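Local coordinates for resiniferatoxin-binding, phosphotriesterase-related protein (Rhodobacter sphaeroides 2.4.1, PDB 3K2G), which binds two zinc ions in a TIM-barrel active site of the phosphotriesterase family and probably hydrolyses phosphoric diesters, at residues B[76-81]-B[306-311]; B[89-94]-B[310-315]. All blocks are in the same frame, centred on the assembly; numbering follows the deposited sequence.

Contact 1: residues B[76-81]-B[306-311]. With DTV ((2S,3S)-1,4-dimercaptobutane-2,3-diol), chain K.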
# COMPACT_ATOMS: atom_id res chain seq x y z
N ASN B 76 5.96 34.29 14.41
CA ASN B 76 7.03 35.18 14.86
C ASN B 76 7.49 36.20 13.82
O ASN B 76 7.99 35.84 12.75
CB ASN B 76 8.24 34.34 15.29
CG ASN B 76 9.19 35.09 16.21
OD1 ASN B 76 8.93 35.25 17.40
ND2 ASN B 76 10.30 35.55 15.65
N LYS B 77 7.33 37.49 14.14
CA LYS B 77 7.73 38.56 13.23
C LYS B 77 9.24 38.59 12.97
O LYS B 77 9.68 38.86 11.86
CB LYS B 77 7.29 39.92 13.78
CG LYS B 77 5.79 40.15 13.78
CD LYS B 77 5.44 41.52 14.33
CE LYS B 77 3.94 41.76 14.32
NZ LYS B 77 3.59 43.10 14.86
N HIS B 78 10.02 38.31 14.00
CA HIS B 78 11.48 38.32 13.90
C HIS B 78 12.01 37.21 12.99
O HIS B 78 13.08 37.34 12.39
CB HIS B 78 12.09 38.17 15.30
CG HIS B 78 13.59 38.08 15.31
ND1 HIS B 78 14.40 39.06 14.77
CD2 HIS B 78 14.42 37.14 15.82
CE1 HIS B 78 15.66 38.73 14.96
NE2 HIS B 78 15.70 37.57 15.59
N ASN B 79 11.24 36.14 12.88
CA ASN B 79 11.61 34.97 12.09
C ASN B 79 11.43 35.11 10.58
O ASN B 79 12.26 34.64 9.81
CB ASN B 79 10.78 33.77 12.59
CG ASN B 79 11.13 32.47 11.89
OD1 ASN B 79 12.29 32.08 11.83
ND2 ASN B 79 10.12 31.78 11.38
N ILE B 80 10.37 35.79 10.17
CA ILE B 80 10.04 35.94 8.76
C ILE B 80 10.77 37.00 7.94
O ILE B 80 10.15 37.79 7.24
CB ILE B 80 8.51 36.12 8.60
CG1 ILE B 80 8.04 37.36 9.36
CG2 ILE B 80 7.79 34.88 9.12
CD1 ILE B 80 6.54 37.57 9.31
N ALA B 81 12.09 36.99 8.03
CA ALA B 81 12.92 37.91 7.26
C ALA B 81 14.39 37.61 7.48
O ALA B 81 14.89 37.65 8.60
CB ALA B 81 12.61 39.37 7.64
N PHE B 306 14.38 30.01 4.20
CA PHE B 306 13.66 31.24 3.93
C PHE B 306 13.22 32.01 5.17
O PHE B 306 12.52 33.01 5.06
CB PHE B 306 12.45 30.96 3.02
CG PHE B 306 11.26 30.38 3.73
CD1 PHE B 306 10.13 31.16 3.98
CD2 PHE B 306 11.26 29.05 4.13
CE1 PHE B 306 9.02 30.62 4.63
CE2 PHE B 306 10.16 28.50 4.79
CZ PHE B 306 9.04 29.29 5.03
N VAL B 307 13.63 31.53 6.34
CA VAL B 307 13.33 32.20 7.61
C VAL B 307 14.51 31.99 8.55
O VAL B 307 15.25 31.02 8.42
CB VAL B 307 12.05 31.63 8.30
CG1 VAL B 307 10.81 31.97 7.47
CG2 VAL B 307 12.18 30.12 8.47
N LYS B 308 14.70 32.92 9.49
CA LYS B 308 15.82 32.85 10.42
C LYS B 308 15.98 31.52 11.16
O LYS B 308 17.10 31.03 11.32
CB LYS B 308 15.71 33.96 11.48
CG LYS B 308 15.91 35.38 10.95
CD LYS B 308 16.23 36.33 12.10
CE LYS B 308 16.44 37.77 11.61
NZ LYS B 308 15.16 38.38 11.13
N MSE B 309 14.87 30.93 11.59
CA MSE B 309 14.96 29.69 12.36
C MSE B 309 15.52 28.50 11.58
O MSE B 309 15.76 27.45 12.16
CB MSE B 309 13.60 29.32 12.99
CG MSE B 309 12.53 28.83 12.05
SE MSE B 309 10.89 28.47 13.07
CE MSE B 309 11.35 26.71 13.83
N MSE B 310 15.74 28.67 10.28
CA MSE B 310 16.30 27.57 9.50
C MSE B 310 17.82 27.68 9.43
O MSE B 310 18.48 26.82 8.85
CB MSE B 310 15.69 27.55 8.11
CG MSE B 310 14.21 27.14 8.09
SE MSE B 310 13.41 27.17 6.33
CE MSE B 310 14.30 25.59 5.58
N LEU B 311 18.36 28.74 10.02
CA LEU B 311 19.81 28.95 10.05
C LEU B 311 20.35 28.28 11.32
O LEU B 311 19.65 28.25 12.34
CB LEU B 311 20.14 30.44 10.08
CG LEU B 311 19.65 31.24 8.87
CD1 LEU B 311 19.90 32.72 9.11
CD2 LEU B 311 20.38 30.77 7.62
S1 DTV K . 3.87 30.06 0.80
C1 DTV K . 5.33 31.09 0.30
C2 DTV K . 6.02 31.79 1.47
O2 DTV K . 6.49 30.79 2.36
C3 DTV K . 7.22 32.63 0.98
O3 DTV K . 8.16 31.79 0.37
C4 DTV K . 7.91 33.38 2.12
S4 DTV K . 8.51 35.01 1.60

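Contact 2: residues B[89-94]-B[310-315]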
# COMPACT_ATOMS: atom_id res chain seq x y z
N ILE B 89 26.53 35.27 5.30
CA ILE B 89 27.88 34.95 4.86
C ILE B 89 28.49 33.83 5.70
O ILE B 89 29.12 32.92 5.15
CB ILE B 89 28.80 36.20 4.93
CG1 ILE B 89 28.41 37.17 3.82
CG2 ILE B 89 30.26 35.78 4.81
CD1 ILE B 89 29.05 38.54 3.94
N ALA B 90 28.31 33.88 7.02
CA ALA B 90 28.86 32.84 7.88
C ALA B 90 28.15 31.50 7.63
O ALA B 90 28.79 30.45 7.57
CB ALA B 90 28.73 33.24 9.35
N GLU B 91 26.83 31.56 7.50
CA GLU B 91 26.04 30.36 7.27
C GLU B 91 26.38 29.72 5.92
O GLU B 91 26.40 28.50 5.80
CB GLU B 91 24.55 30.70 7.34
CG GLU B 91 24.05 31.07 8.74
CD GLU B 91 23.83 29.85 9.63
OE1 GLU B 91 23.48 28.77 9.10
OE2 GLU B 91 23.99 29.97 10.86
N VAL B 92 26.64 30.55 4.91
CA VAL B 92 26.98 30.05 3.59
C VAL B 92 28.39 29.44 3.60
O VAL B 92 28.66 28.47 2.89
CB VAL B 92 26.90 31.17 2.52
CG1 VAL B 92 27.51 30.70 1.20
CG2 VAL B 92 25.44 31.56 2.31
N LYS B 93 29.28 30.00 4.41
CA LYS B 93 30.63 29.46 4.48
C LYS B 93 30.61 28.01 4.96
O LYS B 93 31.54 27.25 4.67
CB LYS B 93 31.50 30.31 5.41
CG LYS B 93 31.90 31.65 4.82
CD LYS B 93 32.82 32.40 5.77
CE LYS B 93 33.22 33.76 5.21
NZ LYS B 93 34.11 34.50 6.14
N GLN B 94 29.56 27.62 5.67
CA GLN B 94 29.45 26.24 6.15
C GLN B 94 29.26 25.30 4.96
O GLN B 94 29.80 24.18 4.94
CB GLN B 94 28.26 26.09 7.09
CG GLN B 94 28.46 26.70 8.45
CD GLN B 94 27.24 26.50 9.33
OE1 GLN B 94 26.69 25.40 9.40
NE2 GLN B 94 26.82 27.57 10.01
N MSE B 310 15.74 28.67 10.28
CA MSE B 310 16.30 27.57 9.50
C MSE B 310 17.82 27.68 9.43
O MSE B 310 18.48 26.82 8.85
CB MSE B 310 15.69 27.55 8.11
CG MSE B 310 14.21 27.14 8.09
SE MSE B 310 13.41 27.17 6.33
CE MSE B 310 14.30 25.59 5.58
N LEU B 311 18.36 28.74 10.02
CA LEU B 311 19.81 28.95 10.05
C LEU B 311 20.35 28.28 11.32
O LEU B 311 19.65 28.25 12.34
CB LEU B 311 20.14 30.44 10.08
CG LEU B 311 19.65 31.24 8.87
CD1 LEU B 311 19.90 32.72 9.11
CD2 LEU B 311 20.38 30.77 7.62
N THR B 312 21.57 27.75 11.26
CA THR B 312 22.14 27.06 12.42
C THR B 312 22.24 28.00 13.63
O THR B 312 22.06 27.59 14.78
CB THR B 312 23.52 26.46 12.09
OG1 THR B 312 24.49 27.50 11.95
CG2 THR B 312 23.45 25.68 10.77
N ARG B 313 22.51 29.27 13.36
CA ARG B 313 22.62 30.28 14.41
C ARG B 313 21.36 30.31 15.28
O ARG B 313 21.42 30.64 16.46
CB ARG B 313 22.85 31.65 13.78
CG ARG B 313 22.24 32.82 14.55
CD ARG B 313 23.10 33.28 15.69
NE ARG B 313 22.53 34.44 16.37
CZ ARG B 313 21.76 34.37 17.45
NH1 ARG B 313 21.46 33.19 17.98
NH2 ARG B 313 21.30 35.49 18.01
N TYR B 314 20.22 29.96 14.69
CA TYR B 314 18.96 29.97 15.43
C TYR B 314 18.42 28.58 15.73
O TYR B 314 17.22 28.41 15.95
CB TYR B 314 17.90 30.77 14.67
CG TYR B 314 18.21 32.24 14.61
CD1 TYR B 314 18.16 33.03 15.75
CD2 TYR B 314 18.58 32.84 13.40
CE1 TYR B 314 18.48 34.39 15.70
CE2 TYR B 314 18.90 34.19 13.34
CZ TYR B 314 18.85 34.96 14.49
OH TYR B 314 19.16 36.30 14.43
N GLY B 315 19.31 27.59 15.74
CA GLY B 315 18.91 26.23 16.03
C GLY B 315 18.46 25.41 14.83
O GLY B 315 18.02 24.27 14.98

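Contact 1: residues B[76-81]-B[306-311]
Asn79 turns CG anti to its backbone N (chi1 -176°), and from there the amide twists (chi2 52°) to bring OD1 up to Met309 N, while the Lys308 chain runs out nearly straight and bends only at its last torsion (chi4 69°), which places NZ between two carbonyls. Lys308 NZ donates to His78 O at 2.6 Å and, equally close, to Ala81 O at 2.6 Å. On the way the lysine crosses the His78 side chain at about a right angle and lays CD over one face of the imidazole, a CH-pi contact. Asn79 grips the other backbone with two acceptors. Asn79 O takes the N-H of Lys308 at 3.0 Å. Asn79 OD1 accepts from Met309 N at 2.8 Å, nearly in line with the side-chain C=O; a further bond from Asn79 ND2 to Pro73 O fixes the flip of the amide. Two TIM-barrel loops are joined here, one leading into strand 81-82 through an inverse gamma turn centred on Ile80, the other following strand 299-301, where Phe306 lines the pocket of the bound dithiol. Two backbone carbonyls, with Asp83 as a weak, distant ion-pair partner, would favour a charged ammonium on this buried lysine.

Contact 2: residues B[89-94]-B[310-315]
Glu91 lays its CG against Leu311 CD2 at 3.8 Å, with its carboxylate running on past Thr312, the two side chains passing alongside and pointing opposite ways. The glutamate chain is bent at its second torsion (chi2 -78°), which swings CD to within 3.8 Å of Leu311 CB. Both oxygens are then used. Glu91 OE1 receives the N-H of Thr312 at 3.1 Å, from above the carboxylate plane, whereas Glu91 OE2 is gripped twice on its syn side, by Thr312 OG1 at 2.7 Å and by Arg313 N at 3.0 Å, both donors tilted out of that plane. One acidic group from helix 85-97 thus holds two successive backbone N-H groups at the short 3-10 turn 312-313, in the long loop that follows strand 299-301 of the TIM barrel. The N-H dipoles of those two amides would probably help stabilise the buried carboxylate. One helical turn on, Gln94 reaches tip to tip toward Thr312, and Gln94 NE2 donates to Thr312 OG1 at 3.0 Å, almost straight (173°) and in the amide plane. The threonine hydroxyl therefore accepts from Gln94 while donating to Glu91. Beyond the turn, Gly315 O bonds to Arg70 NH2 of a second subunit.

In the fold
From the N terminus, the chain passes helix 66-70, enters the loop 76-81 and goes on through strand 81-82 into helix 85-97. It then makes most of the barrel before strand 299-301 delivers the long loop that precedes helix 321-332. Contact 1 closes a circuit of 224 intervening residues; contact 2, closing one of 215, starts and ends later in the sequence, so the two cross and do not nest. They share Met310 and Leu311, and their centres lie about 12 Å apart. Tyr314 packs across to Lys308 and Met309. Together they fasten the late loop to the early loop on the dithiol pocket side and to helix 85-97 farther from the zinc ions.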